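Local coordinates for protein IAA acetyltransferase (Bacillus cereus ATCC 14579, PDB 1Y9K) that probably transfers an acetyl group to an amine as an N-acetyltransferase of the GNAT family, at residues K17-L22 and N66-E71; G103-S108 and I141-M146; F118-I123 and D145-A150. All blocks are in the same frame, centred on the assembly; numbering follows the deposited sequence. Where two conformers were deposited one is given.

Contact 1. Residues K17-L22 and N66-E71; sequences KSLLLL and NIAVAE
L19, L20 and L22 of helix 17-23 pack on N66, A68 and the end of strand 61-69 in a helix-on-sheet contact: the first helix of the GNAT fold lies across its fourth strand. Segments 17-22 and 66-69 run at 102° to each other, their axes 7.1 Å apart at closest, with L20 opposite A68. The small A68 methyl lets the helix backbone come down on it: A68 CB lies 3.2 Å from L19 O. L19 CD1 rests on the backbone of A70, 3.8 Å from A70 N. L22, with CG anti to the backbone N, divides its methyls: CD2 touches V69 O, and CD1 lies against the side chain of E71, 3.7 Å from E71 CD. Helix 78-92 touches the strand's other side at I67 and V69. With N66 CG anti to the backbone N (chi1 -166°), the amide reaches the helix, where N66 ND2 donates to L20 O at 3.0 Å, nearly straight and close to the amide plane. L20 CD2 lies over one face of the same amide, 3.4 Å from N66 CG. Y33 OH of helix 27-36 also bonds ND2, while V51 and V53 of strand 48-56 extend the apolar floor under L20. Two bonds at the nitrogen thus fix which way the N66 amide is turned, leaving OD1 buried without a polar partner in the model, a likely cost that the leucine packing may offset.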
# COMPACT_ATOMS: atom_id res chain seq x y z
N LYS A 17 -2.10 9.73 9.28
CA LYS A 17 -3.45 9.14 9.24
C LYS A 17 -4.23 9.69 8.05
O LYS A 17 -4.93 8.96 7.35
CB LYS A 17 -4.21 9.46 10.53
CG LYS A 17 -4.30 8.32 11.52
CD LYS A 17 -4.83 8.82 12.86
CE LYS A 17 -5.42 7.68 13.70
NZ LYS A 17 -5.42 8.04 15.15
N SER A 18 -4.09 11.00 7.86
CA SER A 18 -4.60 11.76 6.73
C SER A 18 -4.45 11.06 5.39
O SER A 18 -5.44 10.77 4.71
CB SER A 18 -3.88 13.12 6.71
OG SER A 18 -2.58 13.05 7.29
N LEU A 19 -3.21 10.77 5.02
CA LEU A 19 -2.92 10.15 3.73
C LEU A 19 -3.24 8.65 3.71
O LEU A 19 -3.64 8.10 2.68
CB LEU A 19 -1.45 10.40 3.39
CG LEU A 19 -1.02 10.53 1.94
CD1 LEU A 19 -1.87 11.54 1.19
CD2 LEU A 19 0.42 10.96 1.96
N LEU A 20 -3.08 7.99 4.86
CA LEU A 20 -3.43 6.58 5.01
C LEU A 20 -4.93 6.31 4.81
O LEU A 20 -5.33 5.23 4.36
CB LEU A 20 -2.97 6.05 6.37
CG LEU A 20 -1.45 5.90 6.54
CD1 LEU A 20 -1.06 5.79 8.01
CD2 LEU A 20 -0.91 4.71 5.75
N LEU A 21 -5.75 7.31 5.16
CA LEU A 21 -7.20 7.22 5.04
C LEU A 21 -7.65 7.30 3.59
O LEU A 21 -8.76 6.91 3.25
CB LEU A 21 -7.87 8.32 5.87
CG LEU A 21 -8.06 7.99 7.36
CD1 LEU A 21 -8.28 9.26 8.19
CD2 LEU A 21 -9.22 7.02 7.54
N LEU A 22 -6.76 7.78 2.73
CA LEU A 22 -7.00 7.84 1.31
C LEU A 22 -7.05 6.43 0.72
O LEU A 22 -7.89 6.14 -0.14
CB LEU A 22 -5.91 8.68 0.65
CG LEU A 22 -6.05 9.20 -0.78
CD1 LEU A 22 -7.40 9.86 -1.04
CD2 LEU A 22 -4.91 10.17 -1.03
N ASN A 66 -0.78 -0.73 3.19
CA ASN A 66 -1.33 0.55 2.79
C ASN A 66 -0.25 1.25 2.00
O ASN A 66 0.92 1.25 2.38
CB ASN A 66 -1.71 1.38 4.03
CG ASN A 66 -2.58 2.59 3.69
OD1 ASN A 66 -2.25 3.38 2.81
ND2 ASN A 66 -3.69 2.74 4.41
N ILE A 67 -0.65 1.81 0.86
CA ILE A 67 0.21 2.67 0.06
C ILE A 67 -0.68 3.79 -0.50
O ILE A 67 -1.76 3.53 -1.00
CB ILE A 67 1.00 1.88 -1.03
CG1 ILE A 67 1.88 2.82 -1.86
CG2 ILE A 67 0.06 1.04 -1.91
CD1 ILE A 67 3.06 2.12 -2.51
N ALA A 68 -0.23 5.04 -0.36
CA ALA A 68 -1.05 6.19 -0.72
C ALA A 68 -0.19 7.33 -1.20
O ALA A 68 0.89 7.56 -0.66
CB ALA A 68 -1.93 6.64 0.46
N VAL A 69 -0.71 8.03 -2.21
CA VAL A 69 -0.10 9.23 -2.78
C VAL A 69 -1.17 10.32 -2.73
O VAL A 69 -2.36 10.04 -2.92
CB VAL A 69 0.39 8.97 -4.23
CG1 VAL A 69 0.88 10.26 -4.90
CG2 VAL A 69 1.51 7.91 -4.25
N ALA A 70 -0.75 11.56 -2.45
CA ALA A 70 -1.66 12.70 -2.43
C ALA A 70 -2.40 12.77 -3.76
O ALA A 70 -1.79 12.57 -4.82
CB ALA A 70 -0.89 14.01 -2.16
N GLU A 71 -3.71 13.03 -3.69
CA GLU A 71 -4.60 13.00 -4.85
C GLU A 71 -4.10 13.87 -6.01
O GLU A 71 -4.08 13.42 -7.15
CB GLU A 71 -6.03 13.43 -4.47
CG GLU A 71 -6.86 12.34 -3.75
CD GLU A 71 -8.04 12.92 -2.94
OE1 GLU A 71 -7.82 13.76 -2.02
OE2 GLU A 71 -9.20 12.50 -3.23

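Contact 2. Residues G103-S108 and I141-M146; sequences GNSSVS and IVCRDM
G103 and M146 face each other as an antiparallel non-hydrogen-bonded pair, CA to CA 4.7 Å, where strand 97-103 ends beside strand 141-152. Beyond this pair the chain of G103-S106 folds into a type I beta turn, while I141-D145 passes alongside it. One backbone bond ties the turn to the strand, from N104 N to D145 O at 3.0 Å, bent at hydrogen. The side chain of N104 supplies three more. Its CG sits between the backbone N and the carbonyl carbon (chi1 57°), which turns the amide onto the passing backbone. There OD1 receives two consecutive peptide N-H groups. R144 N reaches it at 2.8 Å in the carbonyl plane, on a lone pair, and D145 N is also 2.8 Å from N104 OD1, almost linear at hydrogen but tilted 30° from that plane. The other end of the amide donates from N104 ND2 to V142 O at 3.0 Å, so both ends are gripped and its rotation is fixed. S105 adds packing: its CB meets I141 CB at 3.7 Å, and its OG lies over C143 CB, 3.1 Å away. That hydroxyl is hydrogen-bonded to E138, as is S106 OG. C143 SG lies 3.6 Å from G103 CA, where a side chain would clash, so this approach depends on the glycine. The carboxylate of D145 turns to the backbone N of D126, which joins the loop after strand 119-124 to the same turn region. A turn between a sheet strand and helix 107-115, pinned by an asparagine whose amide bonds to backbone N-H and C=O groups of the neighbouring strand, joins the fifth-strand and fourth-helix region of the GNAT fold to its C-terminal strand.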
# COMPACT_ATOMS: atom_id res chain seq x y z
N GLY A 103 -8.21 -3.63 -4.42
CA GLY A 103 -9.57 -3.92 -4.87
C GLY A 103 -9.66 -4.31 -6.34
O GLY A 103 -8.83 -3.91 -7.15
N ASN A 104 -10.70 -5.08 -6.67
CA ASN A 104 -10.95 -5.50 -8.04
C ASN A 104 -11.14 -4.31 -8.98
O ASN A 104 -10.82 -4.37 -10.18
CB ASN A 104 -12.15 -6.45 -8.11
CG ASN A 104 -13.43 -5.84 -7.53
OD1 ASN A 104 -13.59 -5.76 -6.32
ND2 ASN A 104 -14.36 -5.45 -8.40
N SER A 105 -11.66 -3.23 -8.41
CA SER A 105 -11.91 -2.00 -9.12
C SER A 105 -10.65 -1.14 -9.30
O SER A 105 -10.66 -0.21 -10.10
CB SER A 105 -13.00 -1.20 -8.39
OG SER A 105 -12.58 -0.86 -7.09
N SER A 106 -9.58 -1.43 -8.56
CA SER A 106 -8.37 -0.59 -8.58
C SER A 106 -7.46 -0.96 -9.73
O SER A 106 -6.31 -1.38 -9.53
CB SER A 106 -7.61 -0.67 -7.25
OG SER A 106 -8.47 -0.41 -6.17
N VAL A 107 -7.98 -0.79 -10.94
CA VAL A 107 -7.32 -1.30 -12.14
C VAL A 107 -5.99 -0.61 -12.46
O VAL A 107 -5.05 -1.25 -12.94
CB VAL A 107 -8.27 -1.28 -13.37
CG1 VAL A 107 -7.55 -1.75 -14.60
CG2 VAL A 107 -9.48 -2.18 -13.11
N SER A 108 -5.92 0.69 -12.19
CA SER A 108 -4.67 1.44 -12.36
C SER A 108 -3.56 0.96 -11.41
O SER A 108 -2.39 0.93 -11.78
CB SER A 108 -4.92 2.95 -12.22
OG SER A 108 -3.79 3.59 -11.65
N ILE A 141 -17.02 0.82 -10.96
CA ILE A 141 -16.93 -0.58 -10.50
C ILE A 141 -17.00 -0.64 -8.97
O ILE A 141 -16.29 0.09 -8.27
CB ILE A 141 -15.61 -1.25 -10.98
CG1 ILE A 141 -15.38 -1.03 -12.48
CG2 ILE A 141 -15.57 -2.74 -10.59
CD1 ILE A 141 -13.93 -1.21 -12.92
N VAL A 142 -17.86 -1.51 -8.45
CA VAL A 142 -17.90 -1.77 -7.00
C VAL A 142 -16.63 -2.50 -6.56
O VAL A 142 -16.29 -3.56 -7.11
CB VAL A 142 -19.15 -2.58 -6.58
CG1 VAL A 142 -19.11 -2.87 -5.08
CG2 VAL A 142 -20.43 -1.83 -6.93
N CYS A 143 -15.92 -1.89 -5.61
CA CYS A 143 -14.75 -2.47 -4.98
C CYS A 143 -15.24 -3.46 -3.96
O CYS A 143 -15.61 -3.10 -2.84
CB CYS A 143 -13.95 -1.37 -4.30
SG CYS A 143 -12.36 -1.91 -3.72
N ARG A 144 -15.23 -4.73 -4.36
CA ARG A 144 -15.90 -5.80 -3.64
C ARG A 144 -14.89 -6.82 -3.09
O ARG A 144 -14.99 -7.26 -1.96
CB ARG A 144 -16.87 -6.46 -4.62
CG ARG A 144 -17.65 -7.67 -4.15
CD ARG A 144 -18.49 -8.20 -5.31
NE ARG A 144 -19.21 -7.11 -5.97
CZ ARG A 144 -19.73 -7.15 -7.20
NH1 ARG A 144 -19.64 -8.24 -7.95
NH2 ARG A 144 -20.36 -6.07 -7.66
N ASP A 145 -13.91 -7.17 -3.92
CA ASP A 145 -12.97 -8.25 -3.62
C ASP A 145 -11.54 -7.73 -3.56
O ASP A 145 -11.20 -6.79 -4.29
CB ASP A 145 -13.06 -9.32 -4.71
CG ASP A 145 -14.49 -9.78 -4.98
OD1 ASP A 145 -15.20 -10.08 -4.01
OD2 ASP A 145 -14.89 -9.85 -6.16
N MSE A 146 -10.71 -8.33 -2.71
CA MSE A 146 -9.28 -8.01 -2.67
C MSE A 146 -8.51 -8.94 -3.59
O MSE A 146 -8.48 -10.16 -3.41
CB MSE A 146 -8.73 -8.08 -1.23
CG MSE A 146 -7.34 -7.47 -1.01
SE MSE A 146 -7.27 -5.65 -1.15
CE MSE A 146 -7.31 -5.20 0.59

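Contact 3. Residues F118-I123 and D145-A150; sequences FRIFSI and DMIRLA
Four backbone hydrogen bonds join R119-S122 to R148-A150 as antiparallel strands. R119 and A150 exchange a reciprocal pair, R119 N to A150 O and A150 N to R119 O, both 2.9 Å. Further along, F121 N donates to R148 O at 2.9 Å, and R148 N donates to S122 O at 2.7 Å. Both bonds use R148 alone on its strand, so F121 and S122 together face one residue: a classic beta bulge, shifting the register by one between the I120-L149 and S122-R148 pairs. Apolar contacts gather on the face carrying I120, I123, I147 and L149. I120 CG2 presses on I147 CG2 at 3.4 Å, the two side chains crossing at a slant, whereas I120 lies alongside L149, its CG1 3.7 Å from L149 CD2. I123 and I147, a non-hydrogen-bonded pair, likewise run side by side. L110, Y113 and Q114 of helix 107-115 touch this face. The other face carries the aromatic contact. With F121 CG wedged between the backbone N and the carbonyl carbon (chi1 74°), its ring leans over the opposite strand. R148 CB sits over one ring face in a CH-pi contact, 4.1 Å from the F121 ring centroid and 27° off the normal, and F121 CE2 meets A150 CB at 3.6 Å. The R148 chain bends away past CG, its NH1 reaching a salt bridge with E63. Since strand 141-152 also pairs with strand 97-103, the last strand is inserted between the fifth and sixth (97-103 and 119-124), as in the GNAT fold.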
# COMPACT_ATOMS: atom_id res chain seq x y z
N PHE A 118 5.00 -7.50 -9.40
CA PHE A 118 3.99 -8.27 -8.67
C PHE A 118 3.14 -9.15 -9.60
O PHE A 118 2.77 -8.74 -10.70
CB PHE A 118 3.10 -7.34 -7.85
CG PHE A 118 3.79 -6.76 -6.64
CD1 PHE A 118 4.44 -5.53 -6.72
CD2 PHE A 118 3.78 -7.44 -5.42
CE1 PHE A 118 5.07 -4.98 -5.60
CE2 PHE A 118 4.42 -6.90 -4.30
CZ PHE A 118 5.06 -5.68 -4.39
N ARG A 119 2.84 -10.36 -9.15
CA ARG A 119 2.00 -11.26 -9.90
C ARG A 119 0.71 -11.56 -9.13
O ARG A 119 0.75 -11.83 -7.93
CB ARG A 119 2.75 -12.54 -10.23
CG ARG A 119 2.03 -13.43 -11.23
CD ARG A 119 2.73 -14.75 -11.35
NE ARG A 119 2.08 -15.63 -12.31
CZ ARG A 119 2.52 -16.85 -12.60
NH1 ARG A 119 3.60 -17.32 -11.99
NH2 ARG A 119 1.88 -17.61 -13.48
N ILE A 120 -0.43 -11.49 -9.83
CA ILE A 120 -1.73 -11.78 -9.22
C ILE A 120 -1.83 -13.28 -8.99
O ILE A 120 -1.59 -14.06 -9.90
CB ILE A 120 -2.91 -11.30 -10.13
CG1 ILE A 120 -2.85 -9.79 -10.40
CG2 ILE A 120 -4.26 -11.67 -9.53
CD1 ILE A 120 -3.58 -9.38 -11.72
N PHE A 121 -2.19 -13.68 -7.77
CA PHE A 121 -2.24 -15.11 -7.42
C PHE A 121 -3.54 -15.57 -6.75
O PHE A 121 -3.80 -16.75 -6.70
CB PHE A 121 -1.00 -15.54 -6.60
CG PHE A 121 -1.02 -15.06 -5.16
CD1 PHE A 121 -1.52 -15.88 -4.15
CD2 PHE A 121 -0.51 -13.82 -4.81
CE1 PHE A 121 -1.54 -15.45 -2.81
CE2 PHE A 121 -0.51 -13.39 -3.48
CZ PHE A 121 -1.03 -14.20 -2.49
N SER A 122 -4.35 -14.64 -6.26
CA SER A 122 -5.49 -14.99 -5.42
C SER A 122 -6.49 -13.84 -5.25
O SER A 122 -6.15 -12.68 -5.45
CB SER A 122 -4.98 -15.42 -4.04
OG SER A 122 -5.83 -16.41 -3.49
N ILE A 123 -7.71 -14.19 -4.84
CA ILE A 123 -8.82 -13.26 -4.62
C ILE A 123 -9.46 -13.55 -3.25
O ILE A 123 -9.93 -14.67 -3.02
CB ILE A 123 -9.91 -13.40 -5.72
CG1 ILE A 123 -9.31 -13.26 -7.12
CG2 ILE A 123 -11.03 -12.37 -5.52
CD1 ILE A 123 -9.99 -14.13 -8.17
N ASP A 145 -13.91 -7.17 -3.92
CA ASP A 145 -12.97 -8.25 -3.62
C ASP A 145 -11.54 -7.73 -3.56
O ASP A 145 -11.20 -6.79 -4.29
CB ASP A 145 -13.06 -9.32 -4.71
CG ASP A 145 -14.49 -9.78 -4.98
OD1 ASP A 145 -15.20 -10.08 -4.01
OD2 ASP A 145 -14.89 -9.85 -6.16
N MSE A 146 -10.71 -8.33 -2.71
CA MSE A 146 -9.28 -8.01 -2.67
C MSE A 146 -8.51 -8.94 -3.59
O MSE A 146 -8.48 -10.16 -3.41
CB MSE A 146 -8.73 -8.08 -1.23
CG MSE A 146 -7.34 -7.47 -1.01
SE MSE A 146 -7.27 -5.65 -1.15
CE MSE A 146 -7.31 -5.20 0.59
N ILE A 147 -7.89 -8.35 -4.61
CA ILE A 147 -6.98 -9.09 -5.47
C ILE A 147 -5.61 -9.13 -4.78
O ILE A 147 -5.08 -8.09 -4.35
CB ILE A 147 -6.86 -8.45 -6.90
CG1 ILE A 147 -8.25 -8.24 -7.54
CG2 ILE A 147 -5.94 -9.26 -7.79
CD1 ILE A 147 -9.19 -9.42 -7.51
N ARG A 148 -5.05 -10.33 -4.67
CA ARG A 148 -3.81 -10.56 -3.93
C ARG A 148 -2.68 -10.75 -4.93
O ARG A 148 -2.80 -11.52 -5.90
CB ARG A 148 -3.93 -11.81 -3.04
CG ARG A 148 -5.13 -11.83 -2.09
CD ARG A 148 -4.90 -10.90 -0.91
NE ARG A 148 -3.81 -11.38 -0.05
CZ ARG A 148 -3.13 -10.62 0.80
NH1 ARG A 148 -3.42 -9.32 0.93
NH2 ARG A 148 -2.15 -11.16 1.54
N LEU A 149 -1.58 -10.03 -4.70
CA LEU A 149 -0.43 -10.09 -5.58
C LEU A 149 0.83 -10.35 -4.75
O LEU A 149 0.89 -10.02 -3.56
CB LEU A 149 -0.26 -8.80 -6.40
CG LEU A 149 -1.34 -8.25 -7.35
CD1 LEU A 149 -2.33 -7.33 -6.64
CD2 LEU A 149 -0.68 -7.51 -8.50
N ALA A 150 1.83 -10.96 -5.39
CA ALA A 150 3.05 -11.32 -4.69
C ALA A 150 4.26 -11.22 -5.59
O ALA A 150 4.18 -11.31 -6.81
CB ALA A 150 2.94 -12.71 -4.10

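From the N terminus, contact 1 closes first: the chain leaves helix 17-23, forms helix 27-36 and strands 38-43 and 48-56, and returns on strand 61-69 beneath its starting helix. Contacts 2 and 3 both come after it and end on strand 141-152. Contact 2 opens at the end of strand 97-103; contact 3 opens after helix 107-115, inside the excursion of contact 2, but closes just after it, so the two overlap without nesting and their closing segments share D145 and M146. N104 also packs on I147. Their centres are 11 Å apart, whereas contact 1 lies about 17 and 21 Å away, centre to centre, linked to them through the common sheet.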